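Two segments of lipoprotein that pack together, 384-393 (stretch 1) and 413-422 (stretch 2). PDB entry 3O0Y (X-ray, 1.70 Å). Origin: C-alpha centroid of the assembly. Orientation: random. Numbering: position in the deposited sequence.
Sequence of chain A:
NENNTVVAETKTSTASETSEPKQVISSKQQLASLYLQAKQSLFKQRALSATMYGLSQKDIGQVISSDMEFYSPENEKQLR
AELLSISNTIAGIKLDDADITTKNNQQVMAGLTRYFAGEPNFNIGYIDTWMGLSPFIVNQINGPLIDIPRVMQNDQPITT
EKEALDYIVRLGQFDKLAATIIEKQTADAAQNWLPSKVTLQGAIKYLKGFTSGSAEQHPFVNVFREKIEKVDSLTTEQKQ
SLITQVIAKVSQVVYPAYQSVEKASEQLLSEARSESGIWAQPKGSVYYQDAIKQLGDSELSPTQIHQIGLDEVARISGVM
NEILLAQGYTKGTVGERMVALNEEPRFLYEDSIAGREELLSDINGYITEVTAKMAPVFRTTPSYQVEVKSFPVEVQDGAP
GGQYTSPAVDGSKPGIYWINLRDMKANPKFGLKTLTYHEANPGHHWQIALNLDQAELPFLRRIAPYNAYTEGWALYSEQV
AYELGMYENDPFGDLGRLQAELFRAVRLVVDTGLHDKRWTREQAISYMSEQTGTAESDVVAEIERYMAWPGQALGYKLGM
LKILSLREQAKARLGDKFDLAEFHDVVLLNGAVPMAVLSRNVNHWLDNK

Stretch 1 (384-393) YQVEVKSFPV
Stretch 2 (413-422) KPGIYWINLR

The two stretches lie side by side as neighbouring parallel β-strands, their N-to-C directions 28° apart and their axes 4.6 Å apart at closest approach. The register pairs Glu 387 with Ile 416, Val 388 with Tyr 417, Lys 389 with Trp 418 and Ser 390 with Ile 419, at CA-CA separations of 4.7 to 5.0 Å. Backbone torsions are extended, phi/psi being -126/151, -107/132, -136/148 and -87/147 for Glu 387 to Ser 390 in order, and -129/131, -92/109, -91/132 and -120/137 for Ile 416 to Ile 419.

Five hydrogen bonds fix this register in the alternating pattern of a parallel ladder: Glu 387 N to Gly 415 O (2.9 Å), Tyr 417 N to Glu 387 O (2.9 Å), Lys 389 N to Tyr 417 O (3.0 Å), Ile 419 N to Lys 389 O (2.9 Å) and Phe 391 N to Ile 419 O (3.0 Å). Their N-H...O angles are 156-164°. The same carbonyls receive CA-H...O contacts, such as Trp 418 CA to Lys 389 O at 3.2 Å. Water extends the ladder at both ends: one molecule donates to Gln 385 O (2.8 Å) and accepts from Gly 415 N (2.7 Å); another donates to Phe 391 O (2.7 Å) and accepts from Leu 421 N (2.9 Å).

Glu 387, Lys 389, Ile 416 and Trp 418 share one face. Trp 418, with chi1 m (-63°) and chi2 87°, lays its indole beside the neighbouring strand, so that Lys 389 CB sits over the six-membered ring, 4.1 Å from its centroid and 28° off the normal. Lys 389 adopts m, t, p, t; its aliphatic base supplies this CH-pi contact while its ammonium end extends beyond the indole. Ile 416 (m, t) sets CG2 3.8 Å from Lys 389 CB. The CA-to-CB bond of Phe 391 points sideways, but with chi1 m (-74°) and chi2 -76° its ring comes nearer stretch 2, placing Trp 418 CB over one face, 3.9 Å from the ring centroid. The Phe 391 ring and the indole five-membered ring are tilted by only 22°, but with centroids 5.3 Å apart they are slid past each other and barely overlap. At the N-terminal end of the contact, Glu 387 (m, t, chi3 7°) brings CD to 3.7 Å from Pro 414 CG.

The other face carries Val 388, Ser 390 (p, 55°), Tyr 417 (t, 166°; chi2 21°) and Ile 419 (t, p), whose end leads away from stretch 1. Val 388 in t directs CG2 to 4.0 Å from Tyr 417 CD2 and CG1 to 4.3 Å from Ile 419 CG2. Leu 421 (m, t) reaches back with CD1 to 3.4 Å from Ser 390 CB. Asn 420 (t, chi2 -42°) instead turns OD1 to accept from Arg 422 N at 2.9 Å, a bond within stretch 2.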

# COMPACT_ATOMS: atom_id res chain seq x y z
N TYR A 384 4.42 2.84 -19.16
CA TYR A 384 3.47 1.84 -18.75
C TYR A 384 2.06 2.41 -18.81
O TYR A 384 1.88 3.56 -18.48
CB TYR A 384 3.71 1.39 -17.31
CG TYR A 384 5.08 0.92 -17.01
CD1 TYR A 384 5.38 -0.46 -16.92
CD2 TYR A 384 6.08 1.82 -16.63
CE1 TYR A 384 6.65 -0.87 -16.57
CE2 TYR A 384 7.37 1.38 -16.28
CZ TYR A 384 7.62 0.03 -16.28
OH TYR A 384 8.85 -0.44 -15.89
N GLN A 385 1.12 1.63 -19.37
CA GLN A 385 -0.25 2.10 -19.49
C GLN A 385 -1.07 1.36 -18.45
O GLN A 385 -1.04 0.15 -18.41
CB GLN A 385 -0.83 1.79 -20.88
CG GLN A 385 -0.45 2.83 -21.92
CD GLN A 385 -1.59 3.10 -22.94
OE1 GLN A 385 -2.50 2.25 -23.17
NE2 GLN A 385 -1.55 4.30 -23.55
N VAL A 386 -1.90 2.07 -17.71
CA VAL A 386 -2.70 1.46 -16.68
C VAL A 386 -3.91 0.71 -17.25
O VAL A 386 -4.42 1.05 -18.32
CB VAL A 386 -3.21 2.57 -15.70
CG1 VAL A 386 -4.26 3.50 -16.38
CG2 VAL A 386 -3.81 1.98 -14.44
N GLU A 387 -4.33 -0.30 -16.54
CA GLU A 387 -5.53 -1.05 -16.88
C GLU A 387 -6.46 -1.09 -15.67
O GLU A 387 -6.01 -1.05 -14.55
CB GLU A 387 -5.19 -2.48 -17.30
CG GLU A 387 -4.36 -2.46 -18.60
CD GLU A 387 -4.16 -3.84 -19.25
OE1 GLU A 387 -4.79 -4.87 -18.78
OE2 GLU A 387 -3.31 -3.85 -20.18
N VAL A 388 -7.76 -1.17 -15.94
CA VAL A 388 -8.77 -1.22 -14.87
C VAL A 388 -9.34 -2.64 -14.77
O VAL A 388 -9.77 -3.20 -15.84
CB VAL A 388 -9.89 -0.24 -15.15
CG1 VAL A 388 -11.02 -0.34 -14.07
CG2 VAL A 388 -9.35 1.22 -15.24
N LYS A 389 -9.42 -3.23 -13.56
CA LYS A 389 -10.01 -4.53 -13.29
C LYS A 389 -10.90 -4.47 -12.04
O LYS A 389 -10.63 -3.71 -11.15
CB LYS A 389 -8.96 -5.59 -13.00
CG LYS A 389 -8.11 -5.97 -14.22
CD LYS A 389 -7.10 -7.15 -13.92
CE LYS A 389 -7.76 -8.54 -13.84
NZ LYS A 389 -6.78 -9.79 -13.74
N SER A 390 -11.96 -5.28 -12.03
CA SER A 390 -12.78 -5.40 -10.84
C SER A 390 -12.15 -6.45 -9.95
O SER A 390 -11.60 -7.44 -10.46
CB SER A 390 -14.25 -5.71 -11.18
OG SER A 390 -14.33 -6.87 -11.99
N PHE A 391 -12.25 -6.31 -8.64
CA PHE A 391 -11.86 -7.40 -7.77
C PHE A 391 -12.74 -8.61 -8.07
O PHE A 391 -13.93 -8.48 -8.31
CB PHE A 391 -12.01 -7.05 -6.30
CG PHE A 391 -10.99 -6.11 -5.78
CD1 PHE A 391 -9.72 -6.55 -5.50
CD2 PHE A 391 -11.29 -4.82 -5.49
CE1 PHE A 391 -8.78 -5.71 -4.93
CE2 PHE A 391 -10.33 -3.95 -4.96
CZ PHE A 391 -9.08 -4.39 -4.68
N PRO A 392 -12.14 -9.81 -8.11
CA PRO A 392 -12.95 -11.02 -8.35
C PRO A 392 -13.98 -11.21 -7.24
O PRO A 392 -13.72 -10.81 -6.11
CB PRO A 392 -11.92 -12.17 -8.28
CG PRO A 392 -10.55 -11.52 -8.39
CD PRO A 392 -10.70 -10.07 -7.98
N VAL A 393 -15.07 -11.91 -7.56
CA VAL A 393 -16.18 -12.11 -6.62
C VAL A 393 -15.70 -12.81 -5.33
O VAL A 393 -16.13 -12.45 -4.22
CB VAL A 393 -17.32 -12.86 -7.30
CG1 VAL A 393 -18.19 -13.54 -6.26
CG2 VAL A 393 -18.11 -11.91 -8.25
N LYS A 413 3.28 -7.50 -17.12
CA LYS A 413 2.00 -7.43 -16.38
C LYS A 413 1.82 -5.93 -16.09
O LYS A 413 2.80 -5.31 -15.63
CB LYS A 413 2.14 -8.26 -15.11
CG LYS A 413 1.02 -8.08 -14.08
CD LYS A 413 1.39 -8.52 -12.67
CE LYS A 413 2.28 -7.47 -12.00
NZ LYS A 413 2.78 -7.97 -10.69
N PRO A 414 0.64 -5.35 -16.41
CA PRO A 414 0.39 -3.91 -16.42
C PRO A 414 0.17 -3.40 -15.03
O PRO A 414 -0.10 -4.21 -14.11
CB PRO A 414 -0.92 -3.79 -17.24
CG PRO A 414 -1.61 -5.08 -16.93
CD PRO A 414 -0.52 -6.08 -17.01
N GLY A 415 0.27 -2.08 -14.81
CA GLY A 415 -0.26 -1.56 -13.56
C GLY A 415 -1.77 -1.62 -13.61
O GLY A 415 -2.36 -1.41 -14.68
N ILE A 416 -2.39 -1.94 -12.49
CA ILE A 416 -3.85 -2.11 -12.44
C ILE A 416 -4.50 -1.31 -11.34
O ILE A 416 -4.09 -1.35 -10.17
CB ILE A 416 -4.20 -3.62 -12.22
CG1 ILE A 416 -3.58 -4.47 -13.38
CG2 ILE A 416 -5.73 -3.86 -12.12
CD1 ILE A 416 -3.49 -5.94 -13.01
N TYR A 417 -5.54 -0.60 -11.75
CA TYR A 417 -6.49 0.04 -10.90
C TYR A 417 -7.60 -0.97 -10.69
O TYR A 417 -8.35 -1.31 -11.59
CB TYR A 417 -6.95 1.36 -11.54
CG TYR A 417 -8.20 2.04 -10.97
CD1 TYR A 417 -8.68 1.82 -9.71
CD2 TYR A 417 -8.80 3.04 -11.71
CE1 TYR A 417 -9.80 2.51 -9.23
CE2 TYR A 417 -9.95 3.69 -11.24
CZ TYR A 417 -10.41 3.44 -10.00
OH TYR A 417 -11.51 4.11 -9.52
N TRP A 418 -7.65 -1.47 -9.46
CA TRP A 418 -8.67 -2.37 -9.04
C TRP A 418 -9.84 -1.63 -8.42
O TRP A 418 -9.67 -0.74 -7.55
CB TRP A 418 -8.16 -3.32 -8.00
CG TRP A 418 -7.09 -4.20 -8.45
CD1 TRP A 418 -5.76 -3.89 -8.42
CD2 TRP A 418 -7.18 -5.52 -9.04
NE1 TRP A 418 -5.01 -4.95 -8.92
CE2 TRP A 418 -5.86 -5.95 -9.32
CE3 TRP A 418 -8.24 -6.35 -9.37
CZ2 TRP A 418 -5.58 -7.18 -9.93
CZ3 TRP A 418 -8.00 -7.58 -9.99
CH2 TRP A 418 -6.64 -7.99 -10.24
N ILE A 419 -11.04 -2.00 -8.86
CA ILE A 419 -12.28 -1.43 -8.32
C ILE A 419 -13.18 -2.50 -7.71
O ILE A 419 -13.34 -3.56 -8.29
CB ILE A 419 -13.00 -0.62 -9.46
CG1 ILE A 419 -14.21 0.10 -8.90
CG2 ILE A 419 -13.35 -1.50 -10.62
CD1 ILE A 419 -13.89 1.28 -7.99
N ASN A 420 -13.77 -2.22 -6.53
CA ASN A 420 -14.68 -3.17 -5.86
C ASN A 420 -16.11 -2.95 -6.30
O ASN A 420 -16.68 -1.88 -6.03
CB ASN A 420 -14.60 -2.97 -4.37
CG ASN A 420 -15.16 -4.12 -3.63
OD1 ASN A 420 -16.19 -4.67 -3.99
ND2 ASN A 420 -14.48 -4.52 -2.55
N LEU A 421 -16.66 -3.88 -7.09
CA LEU A 421 -18.03 -3.77 -7.56
C LEU A 421 -19.05 -4.53 -6.70
O LEU A 421 -20.22 -4.73 -7.14
CB LEU A 421 -18.07 -4.21 -9.00
CG LEU A 421 -17.11 -3.62 -10.03
CD1 LEU A 421 -17.33 -4.31 -11.36
CD2 LEU A 421 -17.38 -2.10 -10.03
N ARG A 422 -18.67 -4.90 -5.48
CA ARG A 422 -19.62 -5.69 -4.67
C ARG A 422 -20.94 -4.97 -4.40
O ARG A 422 -22.03 -5.58 -4.57
CB ARG A 422 -19.03 -6.05 -3.32
CG ARG A 422 -19.90 -6.96 -2.42
CD ARG A 422 -19.30 -7.21 -1.01
NE ARG A 422 -19.69 -6.17 -0.05
CZ ARG A 422 -18.91 -5.17 0.41
NH1 ARG A 422 -17.62 -5.03 0.08
NH2 ARG A 422 -19.44 -4.30 1.26
O HOH W 1 1.15 -0.75 -16.98
O HOH W 2 -15.54 -6.50 -7.35